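Long-range contacts in ParA (Salmonella enterica subsp. enterica serovar Newport str. SL317, PDB 3EZF), which probably works as the ATPase of plasmid partition and, when bound to ADP, as a transcriptional regulator through its winged helix-turn-helix domain: residues A[269-274]-A[307-312]; A[262-267]-A[295-300]; A[128-133]-A[149-154]. All blocks are in the same frame, centred on the assembly; numbering follows the deposited sequence.

Contact 1 of 3, residues A[269-274]-A[307-312]; sequences ASDLLL and EPRLSA
The parallel pairing of strands 272-277 and 312-317, at one margin of the ParA sheet, opens where Asp271 and Leu273 meet Ser311 and Ala312, and illustrates how backbone and side chain can share the start of a strand pair. Asp271 O is gripped twice by Ser311. Ser311 N donates to it at 2.9 Å from 48° above the carbonyl plane. Ser311 OG, set between its own backbone N and carbonyl carbon (chi1 64°), reaches a lone pair of the same Asp271 O in that plane at 3.1 Å. Two residues past Asp271, Leu273 N bonds to Ala312 O at 3.0 Å. Outside the backbone, Arg309 and Asp271 run side by side, and Arg309 NH2 makes a salt bridge to the anti lone pair of Asp271 OD2 at 3.2 Å, although carboxylate and guanidinium planes are turned 68° apart. Two apolar contacts accompany these bonds: Leu310 CD1 rests on Leu273 CB at 3.7 Å, and Leu272 CD2 on Ala312 CB at 3.7 Å. Strand 112-116 flanks 272-277 across the sheet, bonding Leu272 through Val113 and Phe115, while helix 294-303 covers Leu273 and Pro308, and Val10 of the second subunit packs on Leu310.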
ATOM      1  N   ALA A 269      17.011  13.384   8.767  1.00 41.96           N
ATOM      2  CA  ALA A 269      18.135  12.685   9.370  1.00 43.13           C
ATOM      3  C   ALA A 269      18.982  11.945   8.367  1.00 45.14           C
ATOM      4  O   ALA A 269      20.028  11.394   8.724  1.00 48.11           O
ATOM      5  CB  ALA A 269      17.623  11.701  10.405  1.00 44.86           C
ATOM      6  N   SER A 270      18.532  11.938   7.117  1.00 44.36           N
ATOM      7  CA  SER A 270      19.219  11.234   6.046  1.00 45.40           C
ATOM      8  C   SER A 270      20.130  12.120   5.214  1.00 47.02           C
ATOM      9  O   SER A 270      19.872  13.312   5.030  1.00 46.78           O
ATOM     10  CB  SER A 270      18.186  10.560   5.145  1.00 44.71           C
ATOM     11  OG  SER A 270      17.204   9.914   5.933  1.00 50.28           O
ATOM     12  N   ASP A 271      21.201  11.528   4.701  1.00 48.39           N
ATOM     13  CA  ASP A 271      22.136  12.287   3.889  1.00 52.67           C
ATOM     14  C   ASP A 271      22.084  11.891   2.425  1.00 48.11           C
ATOM     15  O   ASP A 271      22.715  12.525   1.583  1.00 47.90           O
ATOM     16  CB  ASP A 271      23.571  12.147   4.434  1.00 59.33           C
ATOM     17  CG  ASP A 271      23.798  10.835   5.155  1.00 61.14           C
ATOM     18  OD1 ASP A 271      23.381   9.791   4.615  1.00 68.64           O
ATOM     19  OD2 ASP A 271      24.394  10.851   6.254  1.00 55.06           O
ATOM     20  N   LEU A 272      21.304  10.861   2.122  1.00 48.12           N
ATOM     21  CA  LEU A 272      21.172  10.380   0.749  1.00 49.02           C
ATOM     22  C   LEU A 272      19.715  10.000   0.440  1.00 47.88           C
ATOM     23  O   LEU A 272      19.099   9.215   1.154  1.00 49.23           O
ATOM     24  CB  LEU A 272      22.104   9.162   0.539  1.00 47.64           C
ATOM     25  CG  LEU A 272      22.410   8.547  -0.841  1.00 46.14           C
ATOM     26  CD1 LEU A 272      21.923   7.110  -0.886  1.00 46.34           C
ATOM     27  CD2 LEU A 272      21.768   9.351  -1.947  1.00 47.06           C
ATOM     28  N   LEU A 273      19.168  10.567  -0.625  1.00 47.62           N
ATOM     29  CA  LEU A 273      17.807  10.260  -1.028  1.00 50.81           C
ATOM     30  C   LEU A 273      17.886   9.189  -2.099  1.00 54.32           C
ATOM     31  O   LEU A 273      18.454   9.417  -3.161  1.00 56.32           O
ATOM     32  CB  LEU A 273      17.135  11.484  -1.629  1.00 52.90           C
ATOM     33  CG  LEU A 273      15.613  11.386  -1.699  1.00 52.63           C
ATOM     34  CD1 LEU A 273      15.037  11.597  -0.296  1.00 53.43           C
ATOM     35  CD2 LEU A 273      15.073  12.443  -2.632  1.00 54.33           C
ATOM     36  N   LEU A 274      17.326   8.019  -1.832  1.00 55.65           N
ATOM     37  CA  LEU A 274      17.373   6.967  -2.828  1.00 56.01           C
ATOM     38  C   LEU A 274      15.980   6.797  -3.423  1.00 56.30           C
ATOM     39  O   LEU A 274      15.081   6.257  -2.789  1.00 54.57           O
ATOM     40  CB  LEU A 274      17.886   5.669  -2.201  1.00 52.90           C
ATOM     41  CG  LEU A 274      18.220   4.515  -3.149  1.00 50.61           C
ATOM     42  CD1 LEU A 274      18.927   3.420  -2.388  1.00 53.64           C
ATOM     43  CD2 LEU A 274      16.947   3.968  -3.765  1.00 54.98           C
ATOM     44  N   GLU A 307      17.651  21.442  10.191  1.00 61.65           N
ATOM     45  CA  GLU A 307      18.489  21.635   9.024  1.00 61.74           C
ATOM     46  C   GLU A 307      18.785  20.309   8.333  1.00 59.45           C
ATOM     47  O   GLU A 307      19.772  19.650   8.638  1.00 62.76           O
ATOM     48  CB  GLU A 307      19.797  22.291   9.464  1.00 68.11           C
ATOM     49  CG  GLU A 307      20.418  21.640  10.712  1.00 77.99           C
ATOM     50  CD  GLU A 307      19.521  21.741  11.950  1.00 84.16           C
ATOM     51  OE1 GLU A 307      19.159  22.880  12.322  1.00 89.75           O
ATOM     52  OE2 GLU A 307      19.177  20.690  12.547  1.00 80.76           O
ATOM     53  N   PRO A 308      17.947  19.915   7.371  1.00 56.34           N
ATOM     54  CA  PRO A 308      18.194  18.646   6.684  1.00 57.86           C
ATOM     55  C   PRO A 308      19.665  18.371   6.367  1.00 55.03           C
ATOM     56  O   PRO A 308      20.437  19.289   6.088  1.00 51.46           O
ATOM     57  CB  PRO A 308      17.319  18.747   5.429  1.00 57.39           C
ATOM     58  CG  PRO A 308      17.160  20.215   5.225  1.00 60.73           C
ATOM     59  CD  PRO A 308      16.973  20.728   6.629  1.00 58.15           C
ATOM     60  N   ARG A 309      20.030  17.093   6.443  1.00 53.39           N
ATOM     61  CA  ARG A 309      21.382  16.620   6.170  1.00 52.58           C
ATOM     62  C   ARG A 309      21.469  16.135   4.732  1.00 48.94           C
ATOM     63  O   ARG A 309      22.554  15.893   4.222  1.00 41.28           O
ATOM     64  CB  ARG A 309      21.724  15.440   7.075  1.00 55.12           C
ATOM     65  CG  ARG A 309      21.630  15.707   8.570  1.00 64.98           C
ATOM     66  CD  ARG A 309      21.768  14.407   9.366  1.00 68.12           C
ATOM     67  NE  ARG A 309      22.844  13.545   8.859  1.00 72.24           N
ATOM     68  CZ  ARG A 309      24.143  13.755   9.061  1.00 67.69           C
ATOM     69  NH1 ARG A 309      24.537  14.802   9.767  1.00 64.14           N
ATOM     70  NH2 ARG A 309      25.043  12.924   8.554  1.00 59.84           N
ATOM     71  N   LEU A 310      20.313  15.965   4.099  1.00 48.57           N
ATOM     72  CA  LEU A 310      20.260  15.481   2.732  1.00 49.54           C
ATOM     73  C   LEU A 310      21.363  16.133   1.903  1.00 44.92           C
ATOM     74  O   LEU A 310      21.447  17.345   1.837  1.00 52.34           O
ATOM     75  CB  LEU A 310      18.880  15.779   2.144  1.00 53.40           C
ATOM     76  CG  LEU A 310      18.490  15.066   0.852  1.00 54.22           C
ATOM     77  CD1 LEU A 310      18.800  13.580   0.949  1.00 53.68           C
ATOM     78  CD2 LEU A 310      17.008  15.296   0.622  1.00 56.60           C
ATOM     79  N   SER A 311      22.218  15.332   1.278  1.00 43.14           N
ATOM     80  CA  SER A 311      23.319  15.876   0.485  1.00 41.76           C
ATOM     81  C   SER A 311      23.675  15.084  -0.784  1.00 43.24           C
ATOM     82  O   SER A 311      24.625  15.415  -1.475  1.00 41.71           O
ATOM     83  CB  SER A 311      24.558  15.953   1.349  1.00 40.89           C
ATOM     84  OG  SER A 311      24.943  14.638   1.731  1.00 50.00           O
ATOM     85  N   ALA A 312      22.934  14.029  -1.081  1.00 43.33           N
ATOM     86  CA  ALA A 312      23.200  13.231  -2.260  1.00 43.34           C
ATOM     87  C   ALA A 312      21.874  12.635  -2.714  1.00 45.95           C
ATOM     88  O   ALA A 312      20.894  12.663  -1.973  1.00 43.11           O
ATOM     89  CB  ALA A 312      24.181  12.130  -1.927  1.00 40.43           C
TER

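Contact 2 of 3, residues A[262-267]-A[295-300]; sequences FLLNGL and PEMLEQ
The carboxamide of Gln300 is the one flat group engaged here, and Leu264 CD1 approaches its nitrogen end obliquely from one side of the plane, 3.8 Å from Gln300 NE2. The two side chains cross at about a right angle, and the same Leu264 methyl also lies 4.0 Å from Gln300 CB, touching both the amide end and the base of an otherwise extended chain. This is helix-helix packing within the alpha/beta P-loop NTPase fold. Helix 261-267 leads into strand 272-277 and helix 294-303 into strand 312-317, and the axes of segments 262-267 and 295-300 cross at -82°. With so steep a crossing the contact is small, carried by three leucines, Met297 and the side chain of Gln300. Met297 points at the other helix and bends at chi2 (-78°), which places SD 4.2 Å from Leu264 CD2. Leu301 of helix 294-303 adds to the cover over Leu264 and Leu267. Helix 294-303 also faces a neighbour, since Phe214 and Tyr7 of the second subunit pack on Met297 and Leu298. At the C-terminal end of helix 261-267 a single methyl, Leu267 CD1, touches two residues, meeting Met297 CB at 3.8 Å and Leu298 CD2 at 4.3 Å.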
ATOM      1  N   PHE A 262       6.566  11.190  10.122  1.00 42.23           N
ATOM      2  CA  PHE A 262       7.563  10.156   9.869  1.00 41.39           C
ATOM      3  C   PHE A 262       8.409  10.521   8.659  1.00 42.86           C
ATOM      4  O   PHE A 262       9.637  10.421   8.713  1.00 44.76           O
ATOM      5  CB  PHE A 262       6.892   8.789   9.661  1.00 45.92           C
ATOM      6  CG  PHE A 262       6.202   8.247  10.898  1.00 45.06           C
ATOM      7  CD1 PHE A 262       5.439   7.086  10.835  1.00 43.86           C
ATOM      8  CD2 PHE A 262       6.307   8.906  12.124  1.00 45.45           C
ATOM      9  CE1 PHE A 262       4.796   6.592  11.966  1.00 42.39           C
ATOM     10  CE2 PHE A 262       5.664   8.414  13.259  1.00 46.68           C
ATOM     11  CZ  PHE A 262       4.906   7.258  13.173  1.00 44.54           C
ATOM     12  N   LEU A 263       7.753  10.942   7.573  1.00 45.10           N
ATOM     13  CA  LEU A 263       8.448  11.353   6.344  1.00 44.18           C
ATOM     14  C   LEU A 263       9.434  12.478   6.674  1.00 42.41           C
ATOM     15  O   LEU A 263      10.614  12.413   6.325  1.00 41.09           O
ATOM     16  CB  LEU A 263       7.446  11.886   5.325  1.00 45.62           C
ATOM     17  CG  LEU A 263       7.649  11.627   3.832  1.00 48.43           C
ATOM     18  CD1 LEU A 263       9.062  11.943   3.410  1.00 50.65           C
ATOM     19  CD2 LEU A 263       7.324  10.175   3.554  1.00 51.80           C
ATOM     20  N   LEU A 264       8.919  13.508   7.345  1.00 42.54           N
ATOM     21  CA  LEU A 264       9.694  14.672   7.758  1.00 45.92           C
ATOM     22  C   LEU A 264      10.904  14.266   8.613  1.00 48.31           C
ATOM     23  O   LEU A 264      12.019  14.744   8.394  1.00 51.00           O
ATOM     24  CB  LEU A 264       8.802  15.645   8.542  1.00 51.47           C
ATOM     25  CG  LEU A 264       7.882  16.677   7.863  1.00 51.30           C
ATOM     26  CD1 LEU A 264       8.697  17.860   7.428  1.00 52.42           C
ATOM     27  CD2 LEU A 264       7.158  16.076   6.692  1.00 51.58           C
ATOM     28  N   ASN A 265      10.687  13.392   9.590  1.00 48.73           N
ATOM     29  CA  ASN A 265      11.775  12.932  10.439  1.00 47.02           C
ATOM     30  C   ASN A 265      12.768  12.177   9.573  1.00 47.46           C
ATOM     31  O   ASN A 265      13.978  12.331   9.744  1.00 54.39           O
ATOM     32  CB  ASN A 265      11.252  12.033  11.562  1.00 46.63           C
ATOM     33  CG  ASN A 265      11.089  12.778  12.875  1.00 47.66           C
ATOM     34  OD1 ASN A 265      12.064  13.169  13.513  1.00 50.55           O
ATOM     35  ND2 ASN A 265       9.853  12.982  13.277  1.00 50.49           N
ATOM     36  N   GLY A 266      12.266  11.368   8.643  1.00 39.21           N
ATOM     37  CA  GLY A 266      13.162  10.640   7.763  1.00 40.96           C
ATOM     38  C   GLY A 266      14.068  11.570   6.960  1.00 40.00           C
ATOM     39  O   GLY A 266      15.287  11.480   7.041  1.00 39.40           O
ATOM     40  N   LEU A 267      13.473  12.459   6.175  1.00 40.02           N
ATOM     41  CA  LEU A 267      14.247  13.394   5.377  1.00 41.76           C
ATOM     42  C   LEU A 267      15.203  14.202   6.225  1.00 43.39           C
ATOM     43  O   LEU A 267      16.296  14.546   5.775  1.00 43.05           O
ATOM     44  CB  LEU A 267      13.329  14.380   4.660  1.00 43.07           C
ATOM     45  CG  LEU A 267      12.515  13.911   3.467  1.00 38.92           C
ATOM     46  CD1 LEU A 267      11.829  15.100   2.871  1.00 39.42           C
ATOM     47  CD2 LEU A 267      13.420  13.263   2.437  1.00 39.19           C
ATOM     48  N   PRO A 295      10.811  19.863  -2.324  1.00 57.45           N
ATOM     49  CA  PRO A 295      11.206  21.202  -1.887  1.00 57.30           C
ATOM     50  C   PRO A 295      10.340  21.700  -0.743  1.00 58.25           C
ATOM     51  O   PRO A 295      10.844  22.182   0.262  1.00 60.86           O
ATOM     52  CB  PRO A 295      11.038  22.029  -3.151  1.00 56.93           C
ATOM     53  CG  PRO A 295      11.505  21.072  -4.194  1.00 57.72           C
ATOM     54  CD  PRO A 295      10.800  19.779  -3.796  1.00 56.48           C
ATOM     55  N   GLU A 296       9.030  21.575  -0.896  1.00 60.71           N
ATOM     56  CA  GLU A 296       8.119  22.016   0.145  1.00 64.55           C
ATOM     57  C   GLU A 296       8.398  21.255   1.448  1.00 64.41           C
ATOM     58  O   GLU A 296       8.486  21.858   2.522  1.00 62.37           O
ATOM     59  CB  GLU A 296       6.677  21.806  -0.323  1.00 66.15           C
ATOM     60  CG  GLU A 296       6.372  22.512  -1.648  1.00 74.98           C
ATOM     61  CD  GLU A 296       5.009  22.146  -2.245  1.00 78.15           C
ATOM     62  OE1 GLU A 296       4.656  22.687  -3.323  1.00 76.42           O
ATOM     63  OE2 GLU A 296       4.290  21.320  -1.639  1.00 79.15           O
ATOM     64  N   MET A 297       8.558  19.939   1.346  1.00 64.23           N
ATOM     65  CA  MET A 297       8.831  19.112   2.517  1.00 63.88           C
ATOM     66  C   MET A 297      10.080  19.639   3.201  1.00 62.06           C
ATOM     67  O   MET A 297      10.070  19.942   4.398  1.00 62.56           O
ATOM     68  CB  MET A 297       9.068  17.655   2.111  1.00 66.49           C
ATOM     69  CG  MET A 297       7.925  16.993   1.378  1.00 70.41           C
ATOM     70  SD  MET A 297       6.622  16.503   2.498  1.00 86.29           S
ATOM     71  CE  MET A 297       5.254  17.566   1.981  1.00 77.17           C
ATOM     72  N   LEU A 298      11.160  19.744   2.430  1.00 59.43           N
ATOM     73  CA  LEU A 298      12.432  20.229   2.957  1.00 57.62           C
ATOM     74  C   LEU A 298      12.320  21.640   3.514  1.00 57.26           C
ATOM     75  O   LEU A 298      13.146  22.059   4.318  1.00 56.27           O
ATOM     76  CB  LEU A 298      13.514  20.190   1.877  1.00 51.99           C
ATOM     77  CG  LEU A 298      14.046  18.814   1.466  1.00 49.74           C
ATOM     78  CD1 LEU A 298      14.992  18.958   0.288  1.00 47.74           C
ATOM     79  CD2 LEU A 298      14.772  18.181   2.633  1.00 48.98           C
ATOM     80  N   GLU A 299      11.296  22.376   3.096  1.00 61.07           N
ATOM     81  CA  GLU A 299      11.130  23.729   3.600  1.00 63.93           C
ATOM     82  C   GLU A 299      10.542  23.722   5.009  1.00 63.08           C
ATOM     83  O   GLU A 299      11.020  24.446   5.884  1.00 60.40           O
ATOM     84  CB  GLU A 299      10.263  24.563   2.651  1.00 65.68           C
ATOM     85  CG  GLU A 299      11.063  25.316   1.601  1.00 67.44           C
ATOM     86  CD  GLU A 299      10.215  26.312   0.820  1.00 73.44           C
ATOM     87  OE1 GLU A 299      10.783  27.064  -0.010  1.00 74.96           O
ATOM     88  OE2 GLU A 299       8.979  26.342   1.037  1.00 70.47           O
ATOM     89  N   GLN A 300       9.518  22.900   5.236  1.00 64.86           N
ATOM     90  CA  GLN A 300       8.912  22.823   6.564  1.00 63.60           C
ATOM     91  C   GLN A 300      10.005  22.554   7.591  1.00 64.00           C
ATOM     92  O   GLN A 300       9.998  23.125   8.679  1.00 68.00           O
ATOM     93  CB  GLN A 300       7.881  21.703   6.635  1.00 60.86           C
ATOM     94  CG  GLN A 300       6.742  21.842   5.668  1.00 66.35           C
ATOM     95  CD  GLN A 300       5.626  20.871   5.982  1.00 71.11           C
ATOM     96  OE1 GLN A 300       4.694  20.693   5.194  1.00 72.66           O
ATOM     97  NE2 GLN A 300       5.710  20.238   7.147  1.00 68.92           N
TER

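Contact 3 of 3, residues A[128-133]-A[149-154]; sequences STVTLA and ILVIDL
Methyl-to-methyl packing carries this contact, with Val151 meeting Thr129, Val130 and Ala133 through its two branches. Val151 CG1, anti to its backbone N (chi1 177°), touches Thr129 CG2 at 3.5 Å and Val130 CG2 at 3.9 Å. Its other branch, CG2, meets Ala133 CB at 3.8 Å. The Thr129 and Val151 side chains pass antiparallel, each alongside the other, whereas Val130 lies obliquely across Val151. Further along, Ile149 CG2 comes to Ala133 CB at 3.4 Å. A second kind of approach sets hydrocarbon against a peptide oxygen: Ile149 CD1 lies beside Ala133 O. The polar interaction points elsewhere, because Thr129 OG1 is hydrogen-bonded to Asp254 OD1 on strand 250-254, while the CG2 of the same residue faces Val151. Topologically this is a beta-alpha-beta crossover. Helix 129-138, which follows the P-loop segment, returns at 173° to strand 149-153, its axis 8.9 Å away, and links strand 112-116 to 149-153, with strand 250-254 lying between the two in the sheet. The chemistry is thus divided between the branches of Thr129: CG2 joins the apolar groups that seat the helix on the sheet through close, undirected packing, and the hydroxyl ties the helix start to the neighbouring strand.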
ATOM      1  N   SER A 128      11.500  -5.534   0.061  1.00 56.03           N
ATOM      2  CA  SER A 128      12.173  -4.649  -0.882  1.00 60.12           C
ATOM      3  C   SER A 128      13.410  -4.028  -0.226  1.00 60.60           C
ATOM      4  O   SER A 128      14.514  -4.567  -0.358  1.00 62.36           O
ATOM      5  CB  SER A 128      11.211  -3.553  -1.360  1.00 61.26           C
ATOM      6  OG  SER A 128      11.635  -2.997  -2.596  1.00 64.16           O
ATOM      7  N   THR A 129      13.238  -2.913   0.487  1.00 56.92           N
ATOM      8  CA  THR A 129      14.373  -2.261   1.136  1.00 54.55           C
ATOM      9  C   THR A 129      15.271  -3.270   1.845  1.00 52.68           C
ATOM     10  O   THR A 129      16.488  -3.212   1.722  1.00 53.57           O
ATOM     11  CB  THR A 129      13.916  -1.164   2.146  1.00 55.95           C
ATOM     12  OG1 THR A 129      13.610   0.044   1.439  1.00 55.69           O
ATOM     13  CG2 THR A 129      15.008  -0.858   3.159  1.00 57.62           C
ATOM     14  N   VAL A 130      14.687  -4.211   2.571  1.00 53.43           N
ATOM     15  CA  VAL A 130      15.506  -5.193   3.270  1.00 53.46           C
ATOM     16  C   VAL A 130      16.220  -6.086   2.264  1.00 51.87           C
ATOM     17  O   VAL A 130      17.290  -6.639   2.539  1.00 48.61           O
ATOM     18  CB  VAL A 130      14.656  -6.066   4.214  1.00 51.37           C
ATOM     19  CG1 VAL A 130      15.549  -7.012   4.971  1.00 54.04           C
ATOM     20  CG2 VAL A 130      13.902  -5.187   5.199  1.00 53.37           C
ATOM     21  N   THR A 131      15.625  -6.212   1.087  1.00 52.60           N
ATOM     22  CA  THR A 131      16.204  -7.038   0.045  1.00 54.08           C
ATOM     23  C   THR A 131      17.505  -6.413  -0.431  1.00 51.04           C
ATOM     24  O   THR A 131      18.469  -7.114  -0.729  1.00 48.02           O
ATOM     25  CB  THR A 131      15.223  -7.214  -1.136  1.00 56.66           C
ATOM     26  OG1 THR A 131      14.066  -7.943  -0.694  1.00 56.93           O
ATOM     27  CG2 THR A 131      15.890  -7.982  -2.272  1.00 58.77           C
ATOM     28  N   LEU A 132      17.544  -5.091  -0.491  1.00 50.37           N
ATOM     29  CA  LEU A 132      18.768  -4.427  -0.907  1.00 50.43           C
ATOM     30  C   LEU A 132      19.779  -4.616   0.221  1.00 50.46           C
ATOM     31  O   LEU A 132      20.941  -4.945  -0.004  1.00 53.99           O
ATOM     32  CB  LEU A 132      18.520  -2.938  -1.126  1.00 50.46           C
ATOM     33  CG  LEU A 132      19.225  -2.325  -2.334  1.00 51.03           C
ATOM     34  CD1 LEU A 132      19.201  -0.816  -2.188  1.00 48.47           C
ATOM     35  CD2 LEU A 132      20.654  -2.846  -2.436  1.00 49.45           C
ATOM     36  N   ALA A 133      19.325  -4.408   1.447  1.00 47.52           N
ATOM     37  CA  ALA A 133      20.199  -4.575   2.589  1.00 50.11           C
ATOM     38  C   ALA A 133      20.794  -5.980   2.580  1.00 49.53           C
ATOM     39  O   ALA A 133      21.994  -6.158   2.798  1.00 48.20           O
ATOM     40  CB  ALA A 133      19.425  -4.337   3.868  1.00 53.16           C
ATOM     41  N   ILE A 149      24.304  -3.306   8.143  1.00 43.64           N
ATOM     42  CA  ILE A 149      23.128  -2.596   7.657  1.00 40.97           C
ATOM     43  C   ILE A 149      21.898  -2.617   8.575  1.00 46.34           C
ATOM     44  O   ILE A 149      21.494  -3.676   9.102  1.00 40.95           O
ATOM     45  CB  ILE A 149      22.721  -3.172   6.284  1.00 41.37           C
ATOM     46  CG1 ILE A 149      23.918  -3.105   5.330  1.00 45.39           C
ATOM     47  CG2 ILE A 149      21.528  -2.416   5.716  1.00 44.97           C
ATOM     48  CD1 ILE A 149      23.624  -3.569   3.900  1.00 46.57           C
ATOM     49  N   LEU A 150      21.294  -1.441   8.749  1.00 42.23           N
ATOM     50  CA  LEU A 150      20.097  -1.315   9.574  1.00 40.25           C
ATOM     51  C   LEU A 150      18.919  -0.802   8.754  1.00 42.17           C
ATOM     52  O   LEU A 150      19.050   0.162   7.983  1.00 40.99           O
ATOM     53  CB  LEU A 150      20.338  -0.359  10.736  1.00 39.71           C
ATOM     54  CG  LEU A 150      19.180  -0.280  11.737  1.00 38.17           C
ATOM     55  CD1 LEU A 150      19.131  -1.563  12.544  1.00 36.15           C
ATOM     56  CD2 LEU A 150      19.372   0.921  12.664  1.00 34.74           C
ATOM     57  N   VAL A 151      17.764  -1.438   8.919  1.00 39.12           N
ATOM     58  CA  VAL A 151      16.587  -1.010   8.179  1.00 40.25           C
ATOM     59  C   VAL A 151      15.494  -0.579   9.127  1.00 37.56           C
ATOM     60  O   VAL A 151      14.712  -1.397   9.589  1.00 45.34           O
ATOM     61  CB  VAL A 151      16.019  -2.128   7.274  1.00 41.68           C
ATOM     62  CG1 VAL A 151      14.755  -1.625   6.582  1.00 37.21           C
ATOM     63  CG2 VAL A 151      17.041  -2.546   6.223  1.00 37.96           C
ATOM     64  N   ILE A 152      15.444   0.710   9.420  1.00 35.68           N
ATOM     65  CA  ILE A 152      14.431   1.258  10.309  1.00 34.02           C
ATOM     66  C   ILE A 152      13.129   1.425   9.538  1.00 29.25           C
ATOM     67  O   ILE A 152      13.027   2.240   8.627  1.00 29.11           O
ATOM     68  CB  ILE A 152      14.867   2.632  10.871  1.00 31.49           C
ATOM     69  CG1 ILE A 152      16.047   2.448  11.828  1.00 25.27           C
ATOM     70  CG2 ILE A 152      13.685   3.311  11.547  1.00 24.76           C
ATOM     71  CD1 ILE A 152      16.965   3.638  11.919  1.00 27.46           C
ATOM     72  N   ASP A 153      12.135   0.647   9.930  1.00 32.93           N
ATOM     73  CA  ASP A 153      10.818   0.651   9.295  1.00 41.14           C
ATOM     74  C   ASP A 153       9.895   1.693   9.915  1.00 43.72           C
ATOM     75  O   ASP A 153       9.426   1.514  11.043  1.00 45.44           O
ATOM     76  CB  ASP A 153      10.186  -0.732   9.444  1.00 40.06           C
ATOM     77  CG  ASP A 153       8.971  -0.923   8.575  1.00 42.60           C
ATOM     78  OD1 ASP A 153       8.664  -0.033   7.753  1.00 41.95           O
ATOM     79  OD2 ASP A 153       8.329  -1.988   8.714  1.00 45.91           O
ATOM     80  N   LEU A 154       9.644   2.781   9.187  1.00 42.54           N
ATOM     81  CA  LEU A 154       8.764   3.842   9.667  1.00 43.33           C
ATOM     82  C   LEU A 154       7.485   3.875   8.817  1.00 47.06           C
ATOM     83  O   LEU A 154       6.717   4.845   8.832  1.00 44.85           O
ATOM     84  CB  LEU A 154       9.470   5.196   9.591  1.00 41.77           C
ATOM     85  CG  LEU A 154       9.877   5.866  10.901  1.00 39.42           C
ATOM     86  CD1 LEU A 154       8.763   5.725  11.909  1.00 37.27           C
ATOM     87  CD2 LEU A 154      11.110   5.197  11.438  1.00 51.25           C
TER

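All three contacts belong to one alpha/beta domain and are mainly buried, yet they show how chemistry follows position. Contact 3 is central, about 2 Å from the chain centre, and joins helix to sheet by apolar packing, without touching the second subunit. Contacts 1 and 2 lie farther out, about 15 and 19 Å from that centre, where exposed Arg309 and partly exposed Ser311 and Gln300 lie, and both reach the second subunit. Contact 1 is edge-strand pairing, with backbone bonds and a salt bridge; contact 2 packs two helices through mostly apolar side chains. Helix 261-267 leads into strand 272-277, and Leu273 CD1 packs on Leu267 CD2 at 3.6 Å. Contacts 1 and 3 reach the same sheet.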